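Local coordinates for protein gamma-hexachlorocyclohexane dehydrochlorinase (Novosphingobium barchaimii LL02, PDB 5KVB) that probably catalyses two successive dehydrochlorinations that turn the pollutant lindane, by way of pentachlorocyclohexene, into a tetrachlorocyclohexadiene, at residues 36-40 against 64-68; 99-103 against 115-120. One frame throughout, in Å; residues are numbered along the deposited sequence.

Contact 1: residues 36-40 against 64-68; sequences EGRLA and LDLVN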
loop_
_atom_site.group_PDB
_atom_site.type_symbol
_atom_site.label_atom_id
_atom_site.label_comp_id
_atom_site.label_asym_id
_atom_site.label_seq_id
_atom_site.Cartn_x
_atom_site.Cartn_y
_atom_site.Cartn_z
ATOM N N GLU A 36 2.136 21.690 6.532
ATOM C CA GLU A 36 0.867 22.403 6.594
ATOM C C GLU A 36 0.379 22.835 5.217
ATOM O O GLU A 36 -0.820 22.802 4.959
ATOM C CB GLU A 36 0.979 23.601 7.539
ATOM C CG GLU A 36 0.922 23.193 9.008
ATOM C CD GLU A 36 1.109 24.363 9.951
ATOM O OE1 GLU A 36 1.930 25.254 9.644
ATOM O OE2 GLU A 36 0.418 24.398 10.991
ATOM N N GLY A 37 1.295 23.201 4.323
ATOM C CA GLY A 37 0.935 23.580 2.968
ATOM C C GLY A 37 0.271 22.457 2.177
ATOM O O GLY A 37 -0.772 22.651 1.547
ATOM N N ARG A 38 0.880 21.278 2.215
ATOM C CA ARG A 38 0.328 20.123 1.518
ATOM C C ARG A 38 -1.037 19.759 2.099
ATOM O O ARG A 38 -1.990 19.528 1.353
ATOM C CB ARG A 38 1.281 18.921 1.602
ATOM C CG ARG A 38 0.743 17.664 0.899
ATOM C CD ARG A 38 1.649 16.428 1.071
ATOM N NE ARG A 38 3.022 16.664 0.620
ATOM C CZ ARG A 38 3.475 16.399 -0.599
ATOM N NH1 ARG A 38 2.685 15.868 -1.521
ATOM N NH2 ARG A 38 4.745 16.653 -0.902
ATOM N N LEU A 39 -1.136 19.722 3.420
ATOM C CA LEU A 39 -2.377 19.330 4.075
ATOM C C LEU A 39 -3.521 20.319 3.825
ATOM O O LEU A 39 -4.673 19.908 3.665
ATOM C CB LEU A 39 -2.149 19.166 5.586
ATOM C CG LEU A 39 -3.317 18.682 6.451
ATOM C CD1 LEU A 39 -3.922 17.353 5.962
ATOM C CD2 LEU A 39 -2.865 18.552 7.892
ATOM N N ALA A 40 -3.208 21.613 3.786
ATOM C CA ALA A 40 -4.244 22.624 3.575
ATOM C C ALA A 40 -4.789 22.619 2.146
ATOM O O ALA A 40 -5.951 22.958 1.922
ATOM C CB ALA A 40 -3.707 24.015 3.923
ATOM N N LEU A 64 -6.091 21.998 9.903
ATOM C CA LEU A 64 -4.881 22.396 10.628
ATOM C C LEU A 64 -5.142 22.576 12.126
ATOM O O LEU A 64 -4.272 22.286 12.954
ATOM C CB LEU A 64 -4.298 23.672 10.019
ATOM C CG LEU A 64 -3.731 23.483 8.609
ATOM C CD1 LEU A 64 -3.087 24.769 8.104
ATOM C CD2 LEU A 64 -2.732 22.335 8.572
ATOM N N ASP A 65 -6.336 23.036 12.485
ATOM C CA ASP A 65 -6.711 23.143 13.894
ATOM C C ASP A 65 -6.720 21.769 14.568
ATOM O O ASP A 65 -6.191 21.590 15.668
ATOM C CB ASP A 65 -8.084 23.800 14.021
ATOM C CG ASP A 65 -8.431 24.151 15.454
ATOM O OD1 ASP A 65 -7.549 24.683 16.166
ATOM O OD2 ASP A 65 -9.581 23.896 15.863
ATOM N N LEU A 66 -7.319 20.793 13.899
ATOM C CA LEU A 66 -7.386 19.434 14.417
ATOM C C LEU A 66 -6.002 18.839 14.648
ATOM O O LEU A 66 -5.742 18.265 15.705
ATOM C CB LEU A 66 -8.181 18.536 13.458
ATOM C CG LEU A 66 -8.186 17.034 13.781
ATOM C CD1 LEU A 66 -8.827 16.776 15.151
ATOM C CD2 LEU A 66 -8.893 16.249 12.682
ATOM N N VAL A 67 -5.109 18.952 13.669
ATOM C CA VAL A 67 -3.813 18.309 13.845
ATOM C C VAL A 67 -2.917 19.102 14.811
ATOM O O VAL A 67 -2.258 18.503 15.660
ATOM C CB VAL A 67 -3.096 18.065 12.497
ATOM C CG1 VAL A 67 -3.857 17.024 11.691
ATOM C CG2 VAL A 67 -2.952 19.345 11.697
ATOM N N ASN A 68 -2.920 20.431 14.750
ATOM C CA ASN A 68 -2.062 21.201 15.664
ATOM C C ASN A 68 -2.477 21.155 17.137
ATOM O O ASN A 68 -1.615 21.226 18.026
ATOM C CB ASN A 68 -1.988 22.665 15.228
ATOM C CG ASN A 68 -0.936 22.905 14.170
ATOM O OD1 ASN A 68 0.263 22.863 14.445
ATOM N ND2 ASN A 68 -1.377 23.169 12.951
#

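Contact 2: residues 99-103 against 115-120; sequences GDVLC and LIAAVY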
loop_
_atom_site.group_PDB
_atom_site.type_symbol
_atom_site.label_atom_id
_atom_site.label_comp_id
_atom_site.label_asym_id
_atom_site.label_seq_id
_atom_site.Cartn_x
_atom_site.Cartn_y
_atom_site.Cartn_z
ATOM N N GLY A 99 -10.643 3.384 2.083
ATOM C CA GLY A 99 -9.233 3.040 2.148
ATOM C C GLY A 99 -8.893 2.426 3.484
ATOM O O GLY A 99 -9.515 2.753 4.504
ATOM N N ASP A 100 -7.912 1.528 3.481
ATOM C CA ASP A 100 -7.468 0.861 4.705
ATOM C C ASP A 100 -6.114 1.396 5.093
ATOM O O ASP A 100 -5.176 1.374 4.293
ATOM C CB ASP A 100 -7.426 -0.653 4.504
ATOM C CG ASP A 100 -8.790 -1.214 4.148
ATOM O OD1 ASP A 100 -9.753 -0.886 4.865
ATOM O OD2 ASP A 100 -8.908 -1.933 3.137
ATOM N N VAL A 101 -6.006 1.888 6.322
ATOM C CA VAL A 101 -4.790 2.564 6.768
ATOM C C VAL A 101 -4.176 1.869 7.980
ATOM O O VAL A 101 -4.876 1.552 8.954
ATOM C CB VAL A 101 -5.084 4.056 7.103
ATOM C CG1 VAL A 101 -3.813 4.791 7.563
ATOM C CG2 VAL A 101 -5.726 4.758 5.901
ATOM N N LEU A 102 -2.872 1.607 7.901
ATOM C CA LEU A 102 -2.110 1.038 9.018
ATOM C C LEU A 102 -1.238 2.142 9.599
ATOM O O LEU A 102 -0.430 2.743 8.886
ATOM C CB LEU A 102 -1.259 -0.152 8.554
ATOM C CG LEU A 102 -0.303 -0.750 9.595
ATOM C CD1 LEU A 102 -1.068 -1.340 10.785
ATOM C CD2 LEU A 102 0.583 -1.808 8.919
ATOM N N CYS A 103 -1.406 2.437 10.885
ATOM C CA CYS A 103 -0.635 3.502 11.516
ATOM C C CYS A 103 0.237 2.945 12.630
ATOM O O CYS A 103 -0.235 2.161 13.462
ATOM C CB CYS A 103 -1.566 4.594 12.068
ATOM S SG CYS A 103 -0.713 5.908 13.032
ATOM N N LEU A 115 -0.161 0.421 17.572
ATOM C CA LEU A 115 -0.564 0.046 16.216
ATOM C C LEU A 115 -2.045 0.328 16.052
ATOM O O LEU A 115 -2.872 -0.133 16.852
ATOM C CB LEU A 115 -0.269 -1.435 15.944
ATOM C CG LEU A 115 -0.548 -1.987 14.538
ATOM C CD1 LEU A 115 0.418 -3.118 14.201
ATOM C CD2 LEU A 115 -1.983 -2.472 14.382
ATOM N N ILE A 116 -2.381 1.073 15.002
ATOM C CA ILE A 116 -3.765 1.413 14.692
ATOM C C ILE A 116 -4.133 0.851 13.317
ATOM O O ILE A 116 -3.371 1.005 12.347
ATOM C CB ILE A 116 -3.987 2.944 14.704
ATOM C CG1 ILE A 116 -3.774 3.521 16.108
ATOM C CG2 ILE A 116 -5.386 3.305 14.219
ATOM C CD1 ILE A 116 -3.689 5.044 16.140
ATOM N N ALA A 117 -5.263 0.158 13.246
ATOM C CA ALA A 117 -5.855 -0.209 11.967
ATOM C C ALA A 117 -7.116 0.613 11.785
ATOM O O ALA A 117 -8.045 0.512 12.592
ATOM C CB ALA A 117 -6.168 -1.710 11.920
ATOM N N ALA A 118 -7.159 1.427 10.729
ATOM C CA ALA A 118 -8.279 2.335 10.508
ATOM C C ALA A 118 -8.879 2.183 9.123
ATOM O O ALA A 118 -8.206 1.728 8.185
ATOM C CB ALA A 118 -7.842 3.770 10.723
ATOM N N VAL A 119 -10.147 2.564 9.010
ATOM C CA VAL A 119 -10.796 2.697 7.719
ATOM C C VAL A 119 -11.112 4.164 7.486
ATOM O O VAL A 119 -11.712 4.817 8.340
ATOM C CB VAL A 119 -12.077 1.849 7.642
ATOM C CG1 VAL A 119 -12.900 2.218 6.415
ATOM C CG2 VAL A 119 -11.717 0.362 7.630
ATOM N N TYR A 120 -10.659 4.684 6.347
ATOM C CA TYR A 120 -10.944 6.059 5.940
ATOM C C TYR A 120 -12.038 6.067 4.878
ATOM O O TYR A 120 -11.887 5.440 3.817
ATOM C CB TYR A 120 -9.694 6.757 5.377
ATOM C CG TYR A 120 -8.640 7.195 6.377
ATOM C CD1 TYR A 120 -8.600 6.685 7.670
ATOM C CD2 TYR A 120 -7.676 8.137 6.010
ATOM C CE1 TYR A 120 -7.608 7.100 8.579
ATOM C CE2 TYR A 120 -6.701 8.559 6.904
ATOM C CZ TYR A 120 -6.673 8.035 8.178
ATOM O OH TYR A 120 -5.695 8.448 9.059
#

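Contact 1: residues 36-40 against 64-68
Glu36 and Leu64 meet where the short helix 36-40 comes up against helix 59-71, and their CA atoms, 7.0 Å apart, are the nearest pair of the two segments. The Glu36 side chain does two jobs. Its aliphatic part crosses Leu64 obliquely, CG resting 3.8 Å from Leu64 CD2, while the carboxylate goes on to Asn68. Extended beyond CG (chi2 177°), the chain carries OE2 a full turn further along the partner helix, where Asn68 ND2 donates to it at 2.9 Å, nearly along the C-O axis of OE2. The two side chains cross at about a right angle, with the carboxylate and amide planes 67° apart.

The same Asn68 ND2 also donates to its own helix, 3.0 Å from Leu64 O. That carbonyl already takes the helical bond from Asn68 N, and the two donors approach it from opposite faces of its plane. With both a carboxylate and a carbonyl as acceptors for its nitrogen, the amide is restrained in rotation on the more exposed side of the contact.

Deeper in, the contact is apolar. Leu39 and Leu64 slide past each other in opposite directions, their CD2 methyls 3.8 Å apart. Leu39 CD2 also meets Val67 CG2 tip to tip at 3.9 Å; CG1 of Val67 is anti to the carbonyl carbon, which leaves CG2 between the backbone N and the carbonyl carbon, facing Leu39. The other branch of Leu64, CD1, lies more loosely over Ala40 CB at 4.3 Å.

The axes of the two segments run at 134° and come no closer than 11.3 Å, leaving side chains alone to bridge the gap. Val31 of helix 10-33 packs on both Leu39 and Val67, and Trp49 of strand 47-51 touches Val67, tying the helix pair to the long N-terminal helix and the sheet.

Contact 2: residues 99-103 against 115-120
Val101 sets one methyl, CG2, squarely on the ring of Tyr120. The methyl stands 3.7 Å from the ring centroid and only 6° off its normal, a CH-pi contact in which all six ring carbons lie at similar range. Val101 CG2 is anti to its carbonyl carbon, with CG1 anti to the backbone N (chi1 -180°); this staggering brings CG2 over the ring across the diagonal between the strands. Further along the same face, Cys103 CB and Ile116 CB pair directly at 3.9 Å. The other face carries Leu102, whose CD1 reaches obliquely to Leu115 CG at 3.8 Å, and Asp100, which lies alongside Val119 and points the same way.

Beneath these side chains the backbones form an antiparallel hairpin of strands 94-107 and 113-127, two neighbours in the curved sheet of the SnoaL-like, NTF2-type fold. Gly99, Val101 and Cys103 form hydrogen-bonded pairs with Tyr120, Ala118 and Ile116, giving six bonds. The four bonds of the Val101-Ala118 and Cys103-Ile116 pairs are nearly straight, as in Val101 N to Ala118 O at 2.9 Å. The bond from Gly99 N to Tyr120 O, 3.0 Å long, is more bent (137° at the hydrogen). Asp100 with Val119 and Leu102 with Ala117 are the non-hydrogen-bonded pairs between them.

Outside the hairpin, His80 of strand 75-89, the probable proton acceptor, packs on Val101, Cys103 and Tyr120, while Tyr24 of helix 10-33 touches both Val101 and Tyr120. Of the Asp100 carboxylate, OD1 forms a salt bridge with Lys33 of the third subunit and OD2 accepts a hydrogen bond from Asn84. Nearby, Leu102 packs on Leu102 of the second subunit and on Tyr81 of the third.

Overall arrangement
The contacts lie on opposite sides of the chain's centre, their own centres 19 Å apart and their nearest atoms about 9 Å apart, so they do not touch. They differ in how near they come to the probable active site. In contact 2 the Tyr120 side chain comes within about 3 Å of that of His80, and the Cys103 side chain is about 6 Å from that of Asp32. Contact 1 stands further back, its Val67 side chain about 9 Å from those of both residues. Contact 2 therefore contributes part of the sheet wall next to the probable catalytic pair, whereas contact 1 joins two helices farther from that pair. Helix 10-33 relates them, touching Leu39 and Val67 as well as Val101 and Tyr120.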